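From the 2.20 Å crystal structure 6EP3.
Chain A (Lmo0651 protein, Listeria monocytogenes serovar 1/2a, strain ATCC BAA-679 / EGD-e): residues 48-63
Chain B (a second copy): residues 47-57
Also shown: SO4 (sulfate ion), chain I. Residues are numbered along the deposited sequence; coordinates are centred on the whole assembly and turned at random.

Chain A, residues 48-63: RKAIATLTAQGIVSYH
Chain B 47-57: LRKAIATLTAQ

Residues 48-56 of chain A and 47-56 of chain B are the final turns of two equivalent helices, whose axes cross at 29° in the same N-to-C sense and approach to 7.7 Å. The CA atoms of Ala A56 and Ala B56 lie 4.5 Å apart. Gly A58, at phi/psi 75/7, ends the chain A helix in a Schellman motif; Val A60 and Ser A61 then extend as a strand (phi near -120°, psi near 142°) leading to Tyr A62.

No hydrogen bond joins the stretches, so the contact rests on close packing. Small side chains let the backbones come near: Ala B52 CB sits 3.6 Å from Ala A52 O and 4.4 Å from Ala A52 CB, and Ala B56 CB reaches 3.2 Å from Thr A55 O. Ala A56 CB meets Thr B55 CG2 at 3.6 Å, while Thr A55 CB lies 3.8 Å from Ala B52 CB. Thr A55 and Thr B55 both adopt the m rotamer, and each OG1 donates to its own helix, Thr A55 OG1 to Ile A51 O (3.0 Å) and Thr B55 OG1 to Ile B51 O (2.9 Å).

Lys B49 (chi1 -94°, chi2 t, chi3 m, chi4 t) lays its aliphatic chain over one face of the Tyr A62 ring (chi1 -68°, chi2 -55°), CG standing 3.4 Å from the ring centroid and 10° off the normal, a CH-pi contact. Ala B52 CB approaches the ring edge, 3.9 Å from Tyr A62 CE2.

At the N-terminal end, Arg B48 (chi1 t, chi2 t, chi3 m) places NH2 3.6 Å from Lys A49 CG, which covers one guanidinium face. A sulfate bridges the arginines: Arg A48 NE donates a hydrogen bond to SO4 O2 (3.2 Å), and Arg B48 NH1 lies 2.7 Å from SO4 O1, the anion offsetting their positive charges.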

ATOM      1  N   ARG A  48      25.481   4.738   3.624  1.00 79.61           N
ATOM      2  CA  ARG A  48      24.684   4.578   2.412  1.00 86.77           C
ATOM      3  C   ARG A  48      23.778   3.358   2.514  1.00 88.02           C
ATOM      4  O   ARG A  48      22.585   3.430   2.191  1.00 88.13           O
ATOM      5  CB  ARG A  48      25.596   4.481   1.189  1.00 88.38           C
ATOM      6  CG  ARG A  48      26.459   5.713   0.977  1.00 92.87           C
ATOM      7  CD  ARG A  48      26.720   5.983  -0.495  1.00 98.98           C
ATOM      8  NE  ARG A  48      28.148   6.119  -0.777  1.00107.21           N
ATOM      9  CZ  ARG A  48      28.876   7.190  -0.473  1.00112.26           C
ATOM     10  NH1 ARG A  48      30.169   7.218  -0.769  1.00111.79           N
ATOM     11  NH2 ARG A  48      28.315   8.233   0.127  1.00113.02           N
ATOM     12  N   LYS A  49      24.326   2.231   2.985  1.00 81.52           N
ATOM     13  CA  LYS A  49      23.497   1.060   3.258  1.00 78.53           C
ATOM     14  C   LYS A  49      22.293   1.443   4.101  1.00 73.37           C
ATOM     15  O   LYS A  49      21.147   1.131   3.751  1.00 73.23           O
ATOM     16  CB  LYS A  49      24.318  -0.023   3.960  1.00 78.69           C
ATOM     17  CG  LYS A  49      24.884  -1.081   3.032  1.00 81.77           C
ATOM     18  CD  LYS A  49      25.378  -2.279   3.823  1.00 84.28           C
ATOM     19  CE  LYS A  49      24.317  -2.778   4.795  1.00 84.99           C
ATOM     20  NZ  LYS A  49      24.490  -4.223   5.113  1.00 90.55           N
ATOM     21  N   ALA A  50      22.540   2.136   5.218  1.00 68.52           N
ATOM     22  CA  ALA A  50      21.451   2.636   6.045  1.00 72.86           C
ATOM     23  C   ALA A  50      20.442   3.396   5.197  1.00 70.18           C
ATOM     24  O   ALA A  50      19.244   3.087   5.203  1.00 67.60           O
ATOM     25  CB  ALA A  50      22.003   3.528   7.158  1.00 74.37           C
ATOM     26  N   ILE A  51      20.921   4.380   4.432  1.00 64.43           N
ATOM     27  CA  ILE A  51      20.027   5.140   3.566  1.00 67.51           C
ATOM     28  C   ILE A  51      19.295   4.192   2.627  1.00 69.70           C
ATOM     29  O   ILE A  51      18.070   4.271   2.464  1.00 75.25           O
ATOM     30  CB  ILE A  51      20.811   6.223   2.802  1.00 69.74           C
ATOM     31  CG1 ILE A  51      21.053   7.427   3.715  1.00 71.19           C
ATOM     32  CG2 ILE A  51      20.058   6.655   1.553  1.00 67.18           C
ATOM     33  CD1 ILE A  51      21.922   8.494   3.107  1.00 69.58           C
ATOM     34  N   ALA A  52      20.035   3.251   2.029  1.00 64.46           N
ATOM     35  CA  ALA A  52      19.418   2.245   1.173  1.00 65.33           C
ATOM     36  C   ALA A  52      18.320   1.507   1.922  1.00 67.58           C
ATOM     37  O   ALA A  52      17.210   1.327   1.408  1.00 72.97           O
ATOM     38  CB  ALA A  52      20.476   1.270   0.655  1.00 64.02           C
ATOM     39  N   THR A  53      18.613   1.086   3.156  1.00 70.91           N
ATOM     40  CA  THR A  53      17.595   0.428   3.964  1.00 63.73           C
ATOM     41  C   THR A  53      16.386   1.337   4.148  1.00 66.46           C
ATOM     42  O   THR A  53      15.242   0.900   3.980  1.00 67.31           O
ATOM     43  CB  THR A  53      18.177   0.004   5.314  1.00 67.03           C
ATOM     44  OG1 THR A  53      19.343  -0.801   5.100  1.00 68.17           O
ATOM     45  CG2 THR A  53      17.159  -0.806   6.105  1.00 59.13           C
ATOM     46  N   LEU A  54      16.622   2.624   4.428  1.00 67.85           N
ATOM     47  CA  LEU A  54      15.492   3.525   4.602  1.00 68.57           C
ATOM     48  C   LEU A  54      14.789   3.812   3.287  1.00 68.82           C
ATOM     49  O   LEU A  54      13.626   4.228   3.303  1.00 67.42           O
ATOM     50  CB  LEU A  54      15.946   4.845   5.232  1.00 70.05           C
ATOM     51  CG  LEU A  54      16.658   4.795   6.581  1.00 67.99           C
ATOM     52  CD1 LEU A  54      17.501   6.040   6.776  1.00 69.90           C
ATOM     53  CD2 LEU A  54      15.626   4.678   7.686  1.00 65.05           C
ATOM     54  N   THR A  55      15.445   3.553   2.154  1.00 65.81           N
ATOM     55  CA  THR A  55      14.730   3.590   0.886  1.00 63.48           C
ATOM     56  C   THR A  55      13.920   2.323   0.675  1.00 66.70           C
ATOM     57  O   THR A  55      12.826   2.379   0.103  1.00 70.64           O
ATOM     58  CB  THR A  55      15.701   3.794  -0.275  1.00 67.53           C
ATOM     59  OG1 THR A  55      16.538   4.926  -0.004  1.00 76.33           O
ATOM     60  CG2 THR A  55      14.931   4.039  -1.568  1.00 61.32           C
ATOM     61  N   ALA A  56      14.416   1.188   1.167  1.00 71.20           N
ATOM     62  CA  ALA A  56      13.663  -0.051   1.048  1.00 71.39           C
ATOM     63  C   ALA A  56      12.408  -0.037   1.907  1.00 69.46           C
ATOM     64  O   ALA A  56      11.461  -0.775   1.613  1.00 70.84           O
ATOM     65  CB  ALA A  56      14.550  -1.235   1.429  1.00 69.21           C
ATOM     66  N   GLN A  57      12.379   0.790   2.950  1.00 65.90           N
ATOM     67  CA  GLN A  57      11.243   0.888   3.853  1.00 65.69           C
ATOM     68  C   GLN A  57      10.332   2.066   3.527  1.00 69.75           C
ATOM     69  O   GLN A  57       9.373   2.315   4.265  1.00 67.50           O
ATOM     70  CB  GLN A  57      11.740   0.989   5.295  1.00 60.78           C
ATOM     71  CG  GLN A  57      12.622  -0.174   5.716  1.00 57.60           C
ATOM     72  CD  GLN A  57      13.293   0.058   7.050  1.00 71.87           C
ATOM     73  OE1 GLN A  57      13.701   1.176   7.368  1.00 76.07           O
ATOM     74  NE2 GLN A  57      13.413  -1.001   7.845  1.00 82.37           N
ATOM     75  N   GLY A  58      10.598   2.782   2.434  1.00 70.02           N
ATOM     76  CA  GLY A  58       9.802   3.931   2.054  1.00 66.23           C
ATOM     77  C   GLY A  58      10.026   5.179   2.878  1.00 63.45           C
ATOM     78  O   GLY A  58       9.311   6.168   2.688  1.00 54.76           O
ATOM     79  N   ILE A  59      11.013   5.176   3.774  1.00 65.27           N
ATOM     80  CA  ILE A  59      11.267   6.362   4.580  1.00 68.03           C
ATOM     81  C   ILE A  59      12.062   7.391   3.793  1.00 73.74           C
ATOM     82  O   ILE A  59      11.870   8.599   3.967  1.00 80.11           O
ATOM     83  CB  ILE A  59      11.993   5.964   5.875  1.00 62.38           C
ATOM     84  CG1 ILE A  59      11.171   4.920   6.633  1.00 60.56           C
ATOM     85  CG2 ILE A  59      12.279   7.192   6.734  1.00 61.08           C
ATOM     86  CD1 ILE A  59      11.848   4.397   7.889  1.00 61.90           C
ATOM     87  N   VAL A  60      12.948   6.934   2.915  1.00 71.29           N
ATOM     88  CA  VAL A  60      13.768   7.794   2.077  1.00 69.91           C
ATOM     89  C   VAL A  60      13.518   7.416   0.625  1.00 74.63           C
ATOM     90  O   VAL A  60      13.284   6.243   0.313  1.00 76.36           O
ATOM     91  CB  VAL A  60      15.258   7.661   2.455  1.00 68.71           C
ATOM     92  CG1 VAL A  60      16.155   8.219   1.368  1.00 74.76           C
ATOM     93  CG2 VAL A  60      15.524   8.366   3.775  1.00 65.85           C
ATOM     94  N   SER A  61      13.510   8.413  -0.255  1.00 73.75           N
ATOM     95  CA  SER A  61      13.323   8.188  -1.681  1.00 77.21           C
ATOM     96  C   SER A  61      14.532   8.698  -2.451  1.00 82.14           C
ATOM     97  O   SER A  61      15.110   9.735  -2.107  1.00 83.97           O
ATOM     98  CB  SER A  61      12.052   8.873  -2.182  1.00 75.57           C
ATOM     99  OG  SER A  61      10.903   8.152  -1.775  1.00 79.45           O
ATOM    100  N   TYR A  62      14.918   7.956  -3.489  1.00 85.87           N
ATOM    101  CA  TYR A  62      15.962   8.385  -4.418  1.00 87.38           C
ATOM    102  C   TYR A  62      15.276   9.109  -5.568  1.00 98.86           C
ATOM    103  O   TYR A  62      14.831   8.495  -6.538  1.00100.12           O
ATOM    104  CB  TYR A  62      16.774   7.198  -4.920  1.00 76.94           C
ATOM    105  CG  TYR A  62      17.624   6.519  -3.875  1.00 75.92           C
ATOM    106  CD1 TYR A  62      18.546   7.237  -3.125  1.00 76.35           C
ATOM    107  CD2 TYR A  62      17.509   5.154  -3.645  1.00 76.75           C
ATOM    108  CE1 TYR A  62      19.329   6.612  -2.170  1.00 79.51           C
ATOM    109  CE2 TYR A  62      18.282   4.522  -2.691  1.00 78.36           C
ATOM    110  CZ  TYR A  62      19.192   5.253  -1.957  1.00 83.12           C
ATOM    111  OH  TYR A  62      19.964   4.623  -1.008  1.00 87.30           O
ATOM    112  N   HIS A  63      15.178  10.431  -5.460  1.00107.56           N
ATOM    113  CA  HIS A  63      14.568  11.202  -6.530  1.00117.39           C
ATOM    114  C   HIS A  63      15.473  11.210  -7.762  1.00119.38           C
ATOM    115  O   HIS A  63      16.617  10.744  -7.737  1.00115.59           O
ATOM    116  CB  HIS A  63      14.284  12.634  -6.075  1.00119.54           C
ATOM    117  CG  HIS A  63      13.135  12.754  -5.123  1.00117.51           C
ATOM    118  ND1 HIS A  63      12.870  13.912  -4.423  1.00117.32           N
ATOM    119  CD2 HIS A  63      12.178  11.868  -4.760  1.00115.75           C
ATOM    120  CE1 HIS A  63      11.803  13.731  -3.667  1.00116.71           C
ATOM    121  NE2 HIS A  63      11.363  12.500  -3.853  1.00115.91           N
TER
ATOM    122  N   LEU B  47      23.061   0.636  -9.037  1.00 94.67           N
ATOM    123  CA  LEU B  47      22.401  -0.661  -8.907  1.00 90.54           C
ATOM    124  C   LEU B  47      21.758  -0.824  -7.535  1.00 85.98           C
ATOM    125  O   LEU B  47      20.549  -1.065  -7.424  1.00 90.25           O
ATOM    126  CB  LEU B  47      23.414  -1.776  -9.176  1.00 91.64           C
ATOM    127  CG  LEU B  47      22.996  -3.217  -8.891  1.00 93.33           C
ATOM    128  CD1 LEU B  47      23.440  -4.096 -10.031  1.00 97.71           C
ATOM    129  CD2 LEU B  47      23.596  -3.701  -7.579  1.00 95.76           C
ATOM    130  N   ARG B  48      22.566  -0.690  -6.479  1.00 78.78           N
ATOM    131  CA  ARG B  48      22.053  -0.708  -5.112  1.00 76.08           C
ATOM    132  C   ARG B  48      20.802   0.152  -4.991  1.00 77.19           C
ATOM    133  O   ARG B  48      19.738  -0.328  -4.578  1.00 76.71           O
ATOM    134  CB  ARG B  48      23.144  -0.226  -4.152  1.00 77.81           C
ATOM    135  CG  ARG B  48      22.640   0.326  -2.830  1.00 89.82           C
ATOM    136  CD  ARG B  48      23.796   0.647  -1.890  1.00 96.11           C
ATOM    137  NE  ARG B  48      24.353  -0.554  -1.273  1.00107.61           N
ATOM    138  CZ  ARG B  48      25.621  -0.681  -0.898  1.00113.33           C
ATOM    139  NH1 ARG B  48      26.470   0.320  -1.085  1.00110.89           N
ATOM    140  NH2 ARG B  48      26.044  -1.811  -0.343  1.00114.30           N
ATOM    141  N   LYS B  49      20.910   1.416  -5.411  1.00 73.05           N
ATOM    142  CA  LYS B  49      19.781   2.336  -5.353  1.00 69.18           C
ATOM    143  C   LYS B  49      18.554   1.725  -6.012  1.00 66.73           C
ATOM    144  O   LYS B  49      17.478   1.639  -5.403  1.00 66.65           O
ATOM    145  CB  LYS B  49      20.161   3.656  -6.027  1.00 72.98           C
ATOM    146  CG  LYS B  49      20.694   4.712  -5.070  1.00 80.64           C
ATOM    147  CD  LYS B  49      20.728   6.092  -5.710  1.00 85.31           C
ATOM    148  CE  LYS B  49      22.025   6.328  -6.458  1.00 88.48           C
ATOM    149  NZ  LYS B  49      22.325   7.781  -6.565  1.00 93.29           N
ATOM    150  N   ALA B  50      18.719   1.247  -7.249  1.00 65.75           N
ATOM    151  CA  ALA B  50      17.629   0.585  -7.955  1.00 68.65           C
ATOM    152  C   ALA B  50      16.984  -0.488  -7.089  1.00 74.31           C
ATOM    153  O   ALA B  50      15.766  -0.476  -6.867  1.00 84.18           O
ATOM    154  CB  ALA B  50      18.146  -0.013  -9.265  1.00 59.68           C
ATOM    155  N   ILE B  51      17.803  -1.397  -6.552  1.00 73.19           N
ATOM    156  CA  ILE B  51      17.276  -2.478  -5.723  1.00 68.21           C
ATOM    157  C   ILE B  51      16.468  -1.910  -4.566  1.00 65.47           C
ATOM    158  O   ILE B  51      15.338  -2.344  -4.303  1.00 68.88           O
ATOM    159  CB  ILE B  51      18.420  -3.382  -5.229  1.00 67.63           C
ATOM    160  CG1 ILE B  51      18.820  -4.362  -6.329  1.00 72.94           C
ATOM    161  CG2 ILE B  51      17.997  -4.157  -3.991  1.00 57.51           C
ATOM    162  CD1 ILE B  51      20.021  -5.203  -5.985  1.00 77.04           C
ATOM    163  N   ALA B  52      17.017  -0.897  -3.885  1.00 61.09           N
ATOM    164  CA  ALA B  52      16.289  -0.279  -2.784  1.00 64.32           C
ATOM    165  C   ALA B  52      14.917   0.187  -3.246  1.00 61.74           C
ATOM    166  O   ALA B  52      13.896  -0.119  -2.617  1.00 63.84           O
ATOM    167  CB  ALA B  52      17.096   0.885  -2.207  1.00 71.22           C
ATOM    168  N   THR B  53      14.873   0.881  -4.388  1.00 55.96           N
ATOM    169  CA  THR B  53      13.595   1.334  -4.917  1.00 63.21           C
ATOM    170  C   THR B  53      12.662   0.158  -5.163  1.00 67.79           C
ATOM    171  O   THR B  53      11.491   0.190  -4.763  1.00 68.53           O
ATOM    172  CB  THR B  53      13.812   2.139  -6.198  1.00 60.75           C
ATOM    173  OG1 THR B  53      14.739   3.200  -5.933  1.00 67.72           O
ATOM    174  CG2 THR B  53      12.501   2.737  -6.681  1.00 54.57           C
ATOM    175  N   LEU B  54      13.175  -0.920  -5.760  1.00 68.92           N
ATOM    176  CA  LEU B  54      12.309  -2.063  -6.016  1.00 72.41           C
ATOM    177  C   LEU B  54      11.962  -2.825  -4.748  1.00 74.86           C
ATOM    178  O   LEU B  54      10.990  -3.588  -4.748  1.00 76.27           O
ATOM    179  CB  LEU B  54      12.948  -3.001  -7.035  1.00 67.34           C
ATOM    180  CG  LEU B  54      13.280  -2.374  -8.388  1.00 56.97           C
ATOM    181  CD1 LEU B  54      14.364  -3.155  -9.085  1.00 62.27           C
ATOM    182  CD2 LEU B  54      12.027  -2.350  -9.233  1.00 58.43           C
ATOM    183  N   THR B  55      12.696  -2.606  -3.655  1.00 71.11           N
ATOM    184  CA  THR B  55      12.234  -3.134  -2.378  1.00 70.65           C
ATOM    185  C   THR B  55      11.118  -2.269  -1.811  1.00 68.77           C
ATOM    186  O   THR B  55      10.217  -2.785  -1.141  1.00 71.58           O
ATOM    187  CB  THR B  55      13.394  -3.237  -1.382  1.00 71.47           C
ATOM    188  OG1 THR B  55      14.488  -3.933  -1.992  1.00 71.99           O
ATOM    189  CG2 THR B  55      12.962  -4.006  -0.142  1.00 65.39           C
ATOM    190  N   ALA B  56      11.150  -0.962  -2.087  1.00 74.49           N
ATOM    191  CA  ALA B  56      10.079  -0.079  -1.647  1.00 70.56           C
ATOM    192  C   ALA B  56       8.775  -0.354  -2.382  1.00 73.04           C
ATOM    193  O   ALA B  56       7.703  -0.020  -1.865  1.00 78.98           O
ATOM    194  CB  ALA B  56      10.488   1.382  -1.838  1.00 64.89           C
ATOM    195  N   GLN B  57       8.840  -0.962  -3.565  1.00 66.75           N
ATOM    196  CA  GLN B  57       7.660  -1.266  -4.359  1.00 66.06           C
ATOM    197  C   GLN B  57       7.180  -2.698  -4.168  1.00 65.79           C
ATOM    198  O   GLN B  57       6.241  -3.124  -4.846  1.00 67.97           O
ATOM    199  CB  GLN B  57       7.941  -1.001  -5.842  1.00 61.16           C
ATOM    200  CG  GLN B  57       8.371   0.426  -6.152  1.00 67.20           C
ATOM    201  CD  GLN B  57       8.869   0.599  -7.576  1.00 77.90           C
ATOM    202  OE1 GLN B  57       9.542  -0.275  -8.122  1.00 86.24           O
ATOM    203  NE2 GLN B  57       8.530   1.727  -8.189  1.00 80.27           N
TER
HETATM  204  S   SO4 I 307      29.765   2.494  -2.193  1.00130.39           S
HETATM  205  O1  SO4 I 307      28.829   1.406  -1.923  1.00129.81           O
HETATM  206  O2  SO4 I 307      29.812   3.396  -1.046  1.00130.13           O
HETATM  207  O3  SO4 I 307      31.095   1.939  -2.429  1.00131.72           O
HETATM  208  O4  SO4 I 307      29.326   3.231  -3.375  1.00126.45           O